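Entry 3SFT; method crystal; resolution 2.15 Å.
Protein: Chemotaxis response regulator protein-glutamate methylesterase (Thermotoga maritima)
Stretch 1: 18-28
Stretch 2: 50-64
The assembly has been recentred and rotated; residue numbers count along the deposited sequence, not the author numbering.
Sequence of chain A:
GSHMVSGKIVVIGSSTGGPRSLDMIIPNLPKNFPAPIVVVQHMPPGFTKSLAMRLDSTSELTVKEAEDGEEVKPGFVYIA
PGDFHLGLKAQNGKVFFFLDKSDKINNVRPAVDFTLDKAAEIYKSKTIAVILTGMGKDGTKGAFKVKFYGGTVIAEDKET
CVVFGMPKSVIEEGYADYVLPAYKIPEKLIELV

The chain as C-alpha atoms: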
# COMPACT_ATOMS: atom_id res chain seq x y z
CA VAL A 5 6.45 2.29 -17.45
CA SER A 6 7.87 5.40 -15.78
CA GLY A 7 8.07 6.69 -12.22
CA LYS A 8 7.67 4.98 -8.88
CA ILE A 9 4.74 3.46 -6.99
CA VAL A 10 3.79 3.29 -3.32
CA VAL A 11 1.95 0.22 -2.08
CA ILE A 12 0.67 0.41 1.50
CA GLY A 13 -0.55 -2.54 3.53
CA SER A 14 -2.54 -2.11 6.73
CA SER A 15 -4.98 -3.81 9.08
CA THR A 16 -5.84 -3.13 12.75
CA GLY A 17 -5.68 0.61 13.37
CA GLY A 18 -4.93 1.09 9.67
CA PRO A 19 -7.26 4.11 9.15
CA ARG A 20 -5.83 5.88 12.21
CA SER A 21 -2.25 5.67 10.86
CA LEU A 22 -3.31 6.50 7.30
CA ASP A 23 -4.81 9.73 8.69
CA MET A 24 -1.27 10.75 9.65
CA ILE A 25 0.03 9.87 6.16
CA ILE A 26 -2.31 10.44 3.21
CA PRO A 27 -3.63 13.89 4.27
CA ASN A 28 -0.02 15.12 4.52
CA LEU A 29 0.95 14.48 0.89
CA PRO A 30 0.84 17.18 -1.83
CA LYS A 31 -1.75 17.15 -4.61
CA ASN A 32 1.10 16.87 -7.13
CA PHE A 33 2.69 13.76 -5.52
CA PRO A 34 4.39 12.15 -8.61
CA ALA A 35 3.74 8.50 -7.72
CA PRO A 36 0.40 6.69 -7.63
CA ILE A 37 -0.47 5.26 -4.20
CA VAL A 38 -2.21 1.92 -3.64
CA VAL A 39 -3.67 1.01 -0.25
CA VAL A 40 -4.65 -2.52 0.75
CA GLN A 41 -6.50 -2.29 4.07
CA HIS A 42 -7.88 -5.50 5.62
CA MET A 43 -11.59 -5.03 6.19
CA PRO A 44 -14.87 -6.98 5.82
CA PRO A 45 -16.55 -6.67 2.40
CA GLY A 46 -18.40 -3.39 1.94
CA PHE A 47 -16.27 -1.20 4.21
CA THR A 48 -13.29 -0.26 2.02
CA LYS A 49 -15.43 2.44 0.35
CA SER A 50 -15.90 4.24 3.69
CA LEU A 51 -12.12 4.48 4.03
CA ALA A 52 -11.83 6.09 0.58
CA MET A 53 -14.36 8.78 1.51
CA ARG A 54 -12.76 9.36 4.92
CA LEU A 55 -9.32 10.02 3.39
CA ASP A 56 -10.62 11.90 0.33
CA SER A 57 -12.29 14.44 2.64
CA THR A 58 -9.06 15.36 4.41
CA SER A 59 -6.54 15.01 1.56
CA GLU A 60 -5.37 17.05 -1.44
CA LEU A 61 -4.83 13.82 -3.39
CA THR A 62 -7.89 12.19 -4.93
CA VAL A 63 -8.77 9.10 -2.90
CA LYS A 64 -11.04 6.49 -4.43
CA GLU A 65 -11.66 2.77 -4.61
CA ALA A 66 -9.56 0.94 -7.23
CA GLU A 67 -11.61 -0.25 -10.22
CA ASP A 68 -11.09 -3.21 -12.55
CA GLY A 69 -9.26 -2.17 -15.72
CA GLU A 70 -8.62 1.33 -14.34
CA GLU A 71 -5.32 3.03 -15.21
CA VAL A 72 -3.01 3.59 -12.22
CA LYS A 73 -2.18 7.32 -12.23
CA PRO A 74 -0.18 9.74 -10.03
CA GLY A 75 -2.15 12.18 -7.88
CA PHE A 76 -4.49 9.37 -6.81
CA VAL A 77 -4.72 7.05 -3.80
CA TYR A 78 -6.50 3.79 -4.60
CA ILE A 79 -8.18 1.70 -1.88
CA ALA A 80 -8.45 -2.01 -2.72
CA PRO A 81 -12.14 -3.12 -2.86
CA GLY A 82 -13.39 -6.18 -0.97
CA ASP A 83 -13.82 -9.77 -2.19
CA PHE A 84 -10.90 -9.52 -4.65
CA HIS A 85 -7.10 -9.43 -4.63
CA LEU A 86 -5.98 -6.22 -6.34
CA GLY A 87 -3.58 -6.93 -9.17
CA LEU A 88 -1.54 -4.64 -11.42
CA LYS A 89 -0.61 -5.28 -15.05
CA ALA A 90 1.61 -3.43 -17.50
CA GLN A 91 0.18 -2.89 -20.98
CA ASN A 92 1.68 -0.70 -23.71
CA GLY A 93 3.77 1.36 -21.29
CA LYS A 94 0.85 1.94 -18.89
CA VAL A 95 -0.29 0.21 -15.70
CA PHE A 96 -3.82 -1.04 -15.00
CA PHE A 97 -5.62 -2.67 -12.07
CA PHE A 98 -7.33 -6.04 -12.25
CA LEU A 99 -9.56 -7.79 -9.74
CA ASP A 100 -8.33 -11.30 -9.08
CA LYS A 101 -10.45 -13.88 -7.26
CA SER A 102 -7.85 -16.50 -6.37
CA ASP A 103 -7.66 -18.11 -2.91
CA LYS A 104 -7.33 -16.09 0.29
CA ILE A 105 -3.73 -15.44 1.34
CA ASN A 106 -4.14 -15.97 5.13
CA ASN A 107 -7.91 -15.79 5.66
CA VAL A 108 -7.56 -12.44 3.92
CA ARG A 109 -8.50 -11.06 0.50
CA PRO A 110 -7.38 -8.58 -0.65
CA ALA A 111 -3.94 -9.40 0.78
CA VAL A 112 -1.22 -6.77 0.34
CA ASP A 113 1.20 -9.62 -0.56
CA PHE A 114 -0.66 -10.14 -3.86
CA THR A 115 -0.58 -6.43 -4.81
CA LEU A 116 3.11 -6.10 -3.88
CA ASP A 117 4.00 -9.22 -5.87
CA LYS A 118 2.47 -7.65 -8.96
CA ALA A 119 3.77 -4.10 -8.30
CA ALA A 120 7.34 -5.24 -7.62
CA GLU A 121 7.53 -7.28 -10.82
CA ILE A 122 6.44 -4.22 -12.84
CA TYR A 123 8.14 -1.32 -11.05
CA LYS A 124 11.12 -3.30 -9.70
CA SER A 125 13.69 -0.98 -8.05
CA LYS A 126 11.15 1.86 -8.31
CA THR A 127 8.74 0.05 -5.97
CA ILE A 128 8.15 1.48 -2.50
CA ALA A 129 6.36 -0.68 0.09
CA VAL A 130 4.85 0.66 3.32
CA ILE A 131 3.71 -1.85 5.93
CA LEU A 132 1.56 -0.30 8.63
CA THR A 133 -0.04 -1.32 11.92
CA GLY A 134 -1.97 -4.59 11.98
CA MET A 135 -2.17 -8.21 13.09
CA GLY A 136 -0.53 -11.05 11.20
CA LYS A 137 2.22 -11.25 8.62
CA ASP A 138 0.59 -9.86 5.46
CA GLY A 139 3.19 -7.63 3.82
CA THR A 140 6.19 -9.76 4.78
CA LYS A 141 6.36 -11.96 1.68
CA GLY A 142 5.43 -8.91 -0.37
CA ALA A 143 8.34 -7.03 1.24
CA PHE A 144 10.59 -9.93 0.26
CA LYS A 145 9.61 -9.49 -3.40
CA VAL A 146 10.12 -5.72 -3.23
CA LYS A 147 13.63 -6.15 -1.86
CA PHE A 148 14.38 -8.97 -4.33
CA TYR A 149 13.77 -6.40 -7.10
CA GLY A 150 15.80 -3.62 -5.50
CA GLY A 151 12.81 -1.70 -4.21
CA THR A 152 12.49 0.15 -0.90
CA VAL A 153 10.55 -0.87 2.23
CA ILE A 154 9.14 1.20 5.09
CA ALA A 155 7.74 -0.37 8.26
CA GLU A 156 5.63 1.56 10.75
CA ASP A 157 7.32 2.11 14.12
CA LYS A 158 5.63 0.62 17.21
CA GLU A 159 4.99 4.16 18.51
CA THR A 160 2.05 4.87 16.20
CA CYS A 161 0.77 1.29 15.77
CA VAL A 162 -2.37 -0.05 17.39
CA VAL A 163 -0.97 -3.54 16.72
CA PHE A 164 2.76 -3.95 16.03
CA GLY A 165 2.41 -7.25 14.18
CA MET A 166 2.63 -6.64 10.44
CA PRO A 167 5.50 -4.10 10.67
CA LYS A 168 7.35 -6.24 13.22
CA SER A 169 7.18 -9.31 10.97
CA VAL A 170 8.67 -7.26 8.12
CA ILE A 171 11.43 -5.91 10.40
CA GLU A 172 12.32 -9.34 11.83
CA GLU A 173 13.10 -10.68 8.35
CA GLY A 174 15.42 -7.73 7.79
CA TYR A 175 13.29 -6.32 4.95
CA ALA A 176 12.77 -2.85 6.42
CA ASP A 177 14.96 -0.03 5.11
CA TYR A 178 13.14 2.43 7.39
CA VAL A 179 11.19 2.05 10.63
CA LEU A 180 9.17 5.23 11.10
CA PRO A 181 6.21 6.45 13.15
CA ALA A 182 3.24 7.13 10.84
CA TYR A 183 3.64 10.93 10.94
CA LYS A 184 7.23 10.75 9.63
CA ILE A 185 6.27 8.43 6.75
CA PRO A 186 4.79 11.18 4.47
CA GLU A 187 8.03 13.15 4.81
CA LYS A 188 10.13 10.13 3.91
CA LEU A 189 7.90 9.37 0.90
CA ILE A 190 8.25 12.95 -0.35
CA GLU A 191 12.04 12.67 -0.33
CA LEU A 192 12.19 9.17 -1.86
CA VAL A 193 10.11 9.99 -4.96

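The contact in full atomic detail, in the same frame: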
# COMPACT_ATOMS: atom_id res chain seq x y z
N GLY A 18 -5.36 0.57 10.96
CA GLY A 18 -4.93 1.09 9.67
C GLY A 18 -5.39 2.51 9.38
O GLY A 18 -4.55 3.37 9.11
N PRO A 19 -6.71 2.78 9.41
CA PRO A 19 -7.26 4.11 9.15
C PRO A 19 -6.66 5.22 10.02
O PRO A 19 -6.43 6.33 9.54
CB PRO A 19 -8.75 3.91 9.42
CG PRO A 19 -8.96 2.50 8.93
CD PRO A 19 -7.78 1.77 9.52
N ARG A 20 -6.41 4.91 11.29
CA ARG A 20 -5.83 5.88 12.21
C ARG A 20 -4.42 6.31 11.76
O ARG A 20 -4.06 7.48 11.83
CB ARG A 20 -5.78 5.31 13.63
CG ARG A 20 -5.44 6.35 14.69
CD ARG A 20 -5.31 5.75 16.08
NE ARG A 20 -4.06 5.01 16.24
CZ ARG A 20 -3.20 5.17 17.24
NH1 ARG A 20 -3.42 6.05 18.19
NH2 ARG A 20 -2.10 4.42 17.28
N SER A 21 -3.61 5.35 11.31
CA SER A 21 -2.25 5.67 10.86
C SER A 21 -2.25 6.33 9.49
O SER A 21 -1.43 7.22 9.22
CB SER A 21 -1.36 4.44 10.86
OG SER A 21 -1.07 4.07 12.19
N LEU A 22 -3.18 5.92 8.64
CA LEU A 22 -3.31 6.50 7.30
C LEU A 22 -3.69 7.98 7.39
O LEU A 22 -3.32 8.77 6.52
CB LEU A 22 -4.34 5.72 6.47
CG LEU A 22 -3.87 4.35 5.97
CD1 LEU A 22 -5.05 3.51 5.51
CD2 LEU A 22 -2.88 4.54 4.83
N ASP A 23 -4.40 8.34 8.46
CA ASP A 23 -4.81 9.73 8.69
C ASP A 23 -3.60 10.62 8.91
O ASP A 23 -3.68 11.82 8.70
CB ASP A 23 -5.71 9.84 9.93
CG ASP A 23 -7.13 9.36 9.69
OD1 ASP A 23 -7.53 9.19 8.52
OD2 ASP A 23 -7.84 9.16 10.69
N MET A 24 -2.51 10.03 9.40
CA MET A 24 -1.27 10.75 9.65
C MET A 24 -0.38 10.76 8.40
O MET A 24 0.64 11.45 8.37
CB MET A 24 -0.49 10.11 10.80
CG MET A 24 -1.17 10.11 12.15
SD MET A 24 -0.08 9.43 13.45
CE MET A 24 -0.94 7.90 13.83
N ILE A 25 -0.76 9.99 7.39
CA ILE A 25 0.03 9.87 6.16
C ILE A 25 -0.56 10.53 4.92
O ILE A 25 -0.02 11.52 4.41
CB ILE A 25 0.32 8.39 5.83
CG1 ILE A 25 0.95 7.68 7.03
CG2 ILE A 25 1.24 8.28 4.62
CD1 ILE A 25 1.15 6.20 6.82
N ILE A 26 -1.65 9.96 4.42
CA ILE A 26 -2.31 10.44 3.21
C ILE A 26 -2.66 11.93 3.17
O ILE A 26 -2.38 12.60 2.18
CB ILE A 26 -3.56 9.57 2.89
CG1 ILE A 26 -3.15 8.10 2.82
CG2 ILE A 26 -4.22 10.02 1.58
CD1 ILE A 26 -2.03 7.80 1.82
N PRO A 27 -3.27 12.47 4.25
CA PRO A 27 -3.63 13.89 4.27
C PRO A 27 -2.43 14.83 4.21
O PRO A 27 -2.58 16.01 3.89
CB PRO A 27 -4.37 14.03 5.61
CG PRO A 27 -4.97 12.67 5.82
CD PRO A 27 -3.81 11.78 5.44
N ASN A 28 -1.24 14.31 4.52
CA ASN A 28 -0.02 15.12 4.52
C ASN A 28 0.85 15.00 3.27
O ASN A 28 2.06 15.24 3.32
CB ASN A 28 0.79 14.83 5.78
CG ASN A 28 -0.01 15.06 7.06
OD1 ASN A 28 0.03 14.25 7.99
ND2 ASN A 28 -0.77 16.15 7.11
N SER A 50 -15.79 3.24 2.63
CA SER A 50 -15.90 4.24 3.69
C SER A 50 -14.53 4.88 3.91
O SER A 50 -14.42 6.09 4.08
CB SER A 50 -16.40 3.61 5.00
OG SER A 50 -15.44 2.74 5.57
N LEU A 51 -13.50 4.04 3.86
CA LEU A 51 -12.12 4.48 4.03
C LEU A 51 -11.74 5.48 2.94
O LEU A 51 -11.13 6.51 3.24
CB LEU A 51 -11.18 3.28 3.99
CG LEU A 51 -9.70 3.60 4.18
CD1 LEU A 51 -9.48 4.38 5.47
CD2 LEU A 51 -8.90 2.31 4.18
N ALA A 52 -12.13 5.20 1.70
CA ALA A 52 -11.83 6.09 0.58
C ALA A 52 -12.42 7.47 0.83
O ALA A 52 -11.71 8.47 0.71
CB ALA A 52 -12.38 5.50 -0.73
N MET A 53 -13.68 7.52 1.23
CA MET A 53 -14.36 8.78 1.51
C MET A 53 -13.72 9.54 2.66
O MET A 53 -13.53 10.75 2.60
CB MET A 53 -15.84 8.55 1.81
CG MET A 53 -16.68 8.16 0.60
SD MET A 53 -18.43 7.99 1.02
CE MET A 53 -18.50 6.26 1.45
N ARG A 54 -13.40 8.80 3.73
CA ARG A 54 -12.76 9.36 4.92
C ARG A 54 -11.47 10.10 4.56
O ARG A 54 -11.28 11.26 4.96
CB ARG A 54 -12.45 8.23 5.90
CG ARG A 54 -11.58 8.59 7.10
CD ARG A 54 -10.85 7.35 7.58
NE ARG A 54 -10.13 7.53 8.84
CZ ARG A 54 -10.44 6.90 9.96
NH1 ARG A 54 -11.46 6.05 9.99
NH2 ARG A 54 -9.68 7.04 11.04
N LEU A 55 -10.60 9.44 3.80
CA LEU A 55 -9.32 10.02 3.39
C LEU A 55 -9.45 11.10 2.30
O LEU A 55 -8.69 12.06 2.28
CB LEU A 55 -8.36 8.92 2.94
CG LEU A 55 -7.91 7.90 3.99
CD1 LEU A 55 -7.05 6.85 3.34
CD2 LEU A 55 -7.15 8.61 5.13
N ASP A 56 -10.41 10.93 1.40
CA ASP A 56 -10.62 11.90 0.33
C ASP A 56 -11.03 13.26 0.91
O ASP A 56 -10.60 14.30 0.42
CB ASP A 56 -11.68 11.41 -0.65
CG ASP A 56 -11.74 12.25 -1.92
OD1 ASP A 56 -10.75 12.28 -2.66
OD2 ASP A 56 -12.79 12.90 -2.16
N SER A 57 -11.81 13.23 1.99
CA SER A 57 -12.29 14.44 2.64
C SER A 57 -11.22 15.29 3.30
O SER A 57 -11.37 16.50 3.42
CB SER A 57 -13.37 14.10 3.68
OG SER A 57 -14.53 13.59 3.05
N THR A 58 -10.14 14.65 3.73
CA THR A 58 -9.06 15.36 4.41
C THR A 58 -7.76 15.48 3.61
O THR A 58 -6.79 16.04 4.11
CB THR A 58 -8.73 14.66 5.75
OG1 THR A 58 -8.40 13.29 5.49
CG2 THR A 58 -9.93 14.72 6.69
N SER A 59 -7.76 14.98 2.38
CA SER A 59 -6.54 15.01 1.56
C SER A 59 -6.62 15.86 0.28
O SER A 59 -7.70 16.11 -0.25
CB SER A 59 -6.14 13.58 1.16
OG SER A 59 -6.12 12.71 2.28
N GLU A 60 -5.45 16.28 -0.20
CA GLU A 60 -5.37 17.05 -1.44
C GLU A 60 -5.38 16.07 -2.61
O GLU A 60 -5.87 16.40 -3.69
CB GLU A 60 -4.11 17.91 -1.46
CG GLU A 60 -4.22 19.18 -0.62
CD GLU A 60 -5.42 20.04 -1.02
OE1 GLU A 60 -5.40 20.61 -2.14
OE2 GLU A 60 -6.38 20.13 -0.23
N LEU A 61 -4.85 14.87 -2.38
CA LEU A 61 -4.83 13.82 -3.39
C LEU A 61 -6.25 13.28 -3.54
O LEU A 61 -7.04 13.36 -2.61
CB LEU A 61 -3.90 12.67 -2.96
CG LEU A 61 -2.39 12.91 -2.91
CD1 LEU A 61 -1.71 11.78 -2.16
CD2 LEU A 61 -1.83 13.03 -4.33
N THR A 62 -6.57 12.75 -4.71
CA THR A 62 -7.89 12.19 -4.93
C THR A 62 -7.90 10.73 -4.48
O THR A 62 -7.19 9.89 -5.04
CB THR A 62 -8.30 12.28 -6.42
OG1 THR A 62 -8.29 13.65 -6.83
CG2 THR A 62 -9.71 11.71 -6.62
N VAL A 63 -8.68 10.45 -3.44
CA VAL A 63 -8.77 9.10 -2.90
C VAL A 63 -10.05 8.42 -3.35
O VAL A 63 -11.15 8.93 -3.14
CB VAL A 63 -8.71 9.10 -1.36
CG1 VAL A 63 -8.66 7.67 -0.83
CG2 VAL A 63 -7.50 9.90 -0.87
N LYS A 64 -9.90 7.24 -3.95
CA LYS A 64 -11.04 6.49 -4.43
C LYS A 64 -10.75 5.00 -4.36
O LYS A 64 -9.62 4.59 -4.11
CB LYS A 64 -11.35 6.87 -5.89
CG LYS A 64 -10.24 6.49 -6.88
CD LYS A 64 -10.53 6.99 -8.30
CE LYS A 64 -11.72 6.30 -8.92
NZ LYS A 64 -11.47 4.84 -9.08
O HOH W 1 -8.25 11.69 7.71
O HOH W 2 -3.17 14.61 0.14

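The strongest polar link is the salt bridge between Asp 23 and Arg 54. Arg 54 NH2 donates to Asp 23 OD2 at 2.8 Å (N-H...O 159°) and Arg 54 NE to Asp 23 OD1 at 3.1 Å (165°), so guanidinium and carboxylate meet edge to edge in a two-pronged pairing. An extended Arg 54 side chain, with chi1 to chi3 all t, gives the reach. One face of the guanidinium is covered by the Pro 19 ring (Pro 19 CB to Arg 54 CZ, 3.5 Å), leaving the edge free for Asp 23.

Water 1 lies 2.7 Å from both Asp 23 OD1 and Thr 58 OG1; its bond to the aspartate is weak. Water 2 donates to Ile 26 O and accepts from Leu 61 N, each at 3.0 Å, bridging the backbones.

Leu 22, Ile 26, Leu 51, Leu 55 and Val 63 are buried; their branched apolar side chains bring no polar groups needing partners. Leu 55 CD2 meets Leu 22 CB (4.2 Å) and Leu 55 CD1 meets Ile 26 CG1 (4.1 Å). The stretches together bury 539 Å².

The CA atoms of Pro 27 and Ser 59 are 4.1 Å apart. Ser 59 OG donates to Leu 55 O at 2.7 Å, satisfied within its own stretch.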